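Local coordinates for ribonuclease T2 (Homo sapiens, PDB 3T0O), which cleaves single-stranded RNA, preferentially between purine and uridine residues, and so supplies microbial RNA fragments that TLR8 senses in innate immunity, at residues A71-V76 and G112-L117. Residues are numbered along the deposited sequence; the frame is centred on the assembly and turned at random.
Sequences AYWPDV and GRSLEL
Ser114 and Leu115 of helix 107-121 receive the side chains of Trp73 and Tyr72, an example of how two neighbouring positions on one helix can pack against a large aromatic group without any hydrogen bond between the segments. At Ser114 it is the methylene that does the touching: CB lies 3.3 Å from Trp73 CZ3 and 3.6 Å from Trp73 CH2, meeting the far end of the six-membered ring obliquely. The hydroxyl, placed beside its own backbone N (chi1 -66°), is hydrogen-bonded within the helix to Tyr110 O, which satisfies this buried polar atom. Trp73, the first residue to leave helical geometry after helix 66-72, reaches this far because its CG stands anti to the backbone N (chi1 -154°). In the alpha/beta fold of the RNase T2 family, the indole thereby joins helix 107-121 to strand 39-45, where Trp73 NE1 is hydrogen-bonded to His41 O. The side chains of His41, a predicted active-site residue, and Glu90, assigned to the active site by similarity to relatives, lie about 6 Å and about 4 Å from that of Trp73, so the packing forms part of the surroundings of the probable active site. One residue on, Leu115 sends a single methyl, CD2, to the edges of both aromatic rings. It sits 4.2 Å from Trp73 CE3 and equally far from Tyr72 CB, while contacts to Ile40 and Met69 extend the apolar packing around the leucine.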
loop_
_atom_site.group_PDB
_atom_site.type_symbol
_atom_site.label_atom_id
_atom_site.label_comp_id
_atom_site.label_asym_id
_atom_site.label_seq_id
_atom_site.Cartn_x
_atom_site.Cartn_y
_atom_site.Cartn_z
ATOM N N ALA A 71 11.111 7.423 -0.460
ATOM C CA ALA A 71 11.004 7.077 0.969
ATOM C C ALA A 71 9.741 6.279 1.278
ATOM O O ALA A 71 9.789 5.337 2.054
ATOM C CB ALA A 71 10.951 8.318 1.794
ATOM N N TYR A 72 8.654 6.647 0.615
ATOM C CA TYR A 72 7.365 6.102 1.045
ATOM C C TYR A 72 6.800 5.188 0.010
ATOM O O TYR A 72 5.818 4.465 0.317
ATOM C CB TYR A 72 6.359 7.301 1.219
ATOM C CG TYR A 72 6.739 8.316 2.258
ATOM C CD1 TYR A 72 7.473 7.958 3.344
ATOM C CD2 TYR A 72 6.375 9.631 2.065
ATOM C CE1 TYR A 72 7.861 8.956 4.310
ATOM C CE2 TYR A 72 6.760 10.621 2.975
ATOM C CZ TYR A 72 7.492 10.248 4.078
ATOM O OH TYR A 72 7.832 11.238 5.026
ATOM N N TRP A 73 7.331 5.188 -1.205
ATOM C CA TRP A 73 6.761 4.348 -2.260
ATOM C C TRP A 73 7.889 3.532 -2.904
ATOM O O TRP A 73 7.979 3.386 -4.116
ATOM C CB TRP A 73 6.044 5.245 -3.255
ATOM C CG TRP A 73 4.927 4.580 -4.005
ATOM C CD1 TRP A 73 4.838 3.276 -4.417
ATOM C CD2 TRP A 73 3.782 5.265 -4.524
ATOM N NE1 TRP A 73 3.628 3.080 -5.119
ATOM C CE2 TRP A 73 2.987 4.304 -5.199
ATOM C CE3 TRP A 73 3.323 6.594 -4.399
ATOM C CZ2 TRP A 73 1.715 4.666 -5.823
ATOM C CZ3 TRP A 73 2.076 6.920 -5.006
ATOM C CH2 TRP A 73 1.313 5.956 -5.662
ATOM N N PRO A 74 8.721 2.889 -2.092
ATOM C CA PRO A 74 9.830 2.143 -2.694
ATOM C C PRO A 74 9.387 0.839 -3.324
ATOM O O PRO A 74 8.287 0.347 -3.028
ATOM C CB PRO A 74 10.706 1.765 -1.468
ATOM C CG PRO A 74 9.694 1.628 -0.311
ATOM C CD PRO A 74 8.748 2.835 -0.600
ATOM N N ASP A 75 10.231 0.308 -4.216
ATOM C CA ASP A 75 9.910 -0.952 -4.857
ATOM C C ASP A 75 10.333 -2.085 -3.989
ATOM O O ASP A 75 11.481 -2.454 -3.949
ATOM C CB ASP A 75 10.591 -1.014 -6.203
ATOM C CG ASP A 75 10.313 -2.310 -6.938
ATOM O OD1 ASP A 75 9.627 -3.181 -6.365
ATOM O OD2 ASP A 75 10.808 -2.463 -8.091
ATOM N N VAL A 76 9.380 -2.601 -3.234
ATOM C CA VAL A 76 9.665 -3.712 -2.310
ATOM C C VAL A 76 8.973 -4.978 -2.713
ATOM O O VAL A 76 8.860 -5.897 -1.875
ATOM C CB VAL A 76 9.310 -3.297 -0.863
ATOM C CG1 VAL A 76 10.232 -2.147 -0.433
ATOM C CG2 VAL A 76 7.820 -2.924 -0.721
ATOM N N GLY A 112 0.806 12.699 -6.195
ATOM C CA GLY A 112 0.933 13.602 -5.075
ATOM C C GLY A 112 -0.175 13.342 -4.079
ATOM O O GLY A 112 0.062 13.414 -2.850
ATOM N N ARG A 113 -1.377 13.056 -4.584
ATOM C CA ARG A 113 -2.491 12.802 -3.667
ATOM C C ARG A 113 -2.299 11.516 -2.926
ATOM O O ARG A 113 -2.646 11.380 -1.753
ATOM C CB ARG A 113 -3.860 12.843 -4.410
ATOM C CG ARG A 113 -5.052 12.555 -3.545
ATOM C CD ARG A 113 -5.216 13.617 -2.420
ATOM N NE ARG A 113 -6.516 13.445 -1.782
ATOM C CZ ARG A 113 -6.789 13.805 -0.535
ATOM N NH1 ARG A 113 -5.836 14.347 0.212
ATOM N NH2 ARG A 113 -7.986 13.591 -0.029
ATOM N N SER A 114 -1.730 10.518 -3.614
ATOM C CA SER A 114 -1.413 9.264 -3.000
ATOM C C SER A 114 -0.467 9.442 -1.853
ATOM O O SER A 114 -0.674 8.920 -0.760
ATOM C CB SER A 114 -0.790 8.332 -4.047
ATOM O OG SER A 114 -1.802 8.029 -5.007
ATOM N N LEU A 115 0.567 10.237 -2.058
ATOM C CA LEU A 115 1.496 10.496 -0.955
ATOM C C LEU A 115 0.825 11.253 0.163
ATOM O O LEU A 115 1.127 10.993 1.338
ATOM C CB LEU A 115 2.664 11.336 -1.471
ATOM C CG LEU A 115 3.562 10.585 -2.438
ATOM C CD1 LEU A 115 4.459 11.574 -3.187
ATOM C CD2 LEU A 115 4.448 9.603 -1.718
ATOM N N GLU A 116 -0.043 12.202 -0.166
ATOM C CA GLU A 116 -0.736 12.954 0.893
ATOM C C GLU A 116 -1.576 12.055 1.707
ATOM O O GLU A 116 -1.556 12.137 2.932
ATOM C CB GLU A 116 -1.599 14.011 0.241
ATOM C CG GLU A 116 -2.243 14.962 1.156
ATOM C CD GLU A 116 -2.878 16.087 0.342
ATOM O OE1 GLU A 116 -3.589 15.800 -0.652
ATOM O OE2 GLU A 116 -2.644 17.271 0.672
ATOM N N LEU A 117 -2.312 11.173 1.054
ATOM C CA LEU A 117 -3.191 10.243 1.779
ATOM C C LEU A 117 -2.376 9.336 2.671
ATOM O O LEU A 117 -2.768 9.035 3.805
ATOM C CB LEU A 117 -3.931 9.366 0.733
ATOM C CG LEU A 117 -5.003 10.204 0.070
ATOM C CD1 LEU A 117 -5.529 9.364 -1.076
ATOM C CD2 LEU A 117 -6.161 10.426 1.091
#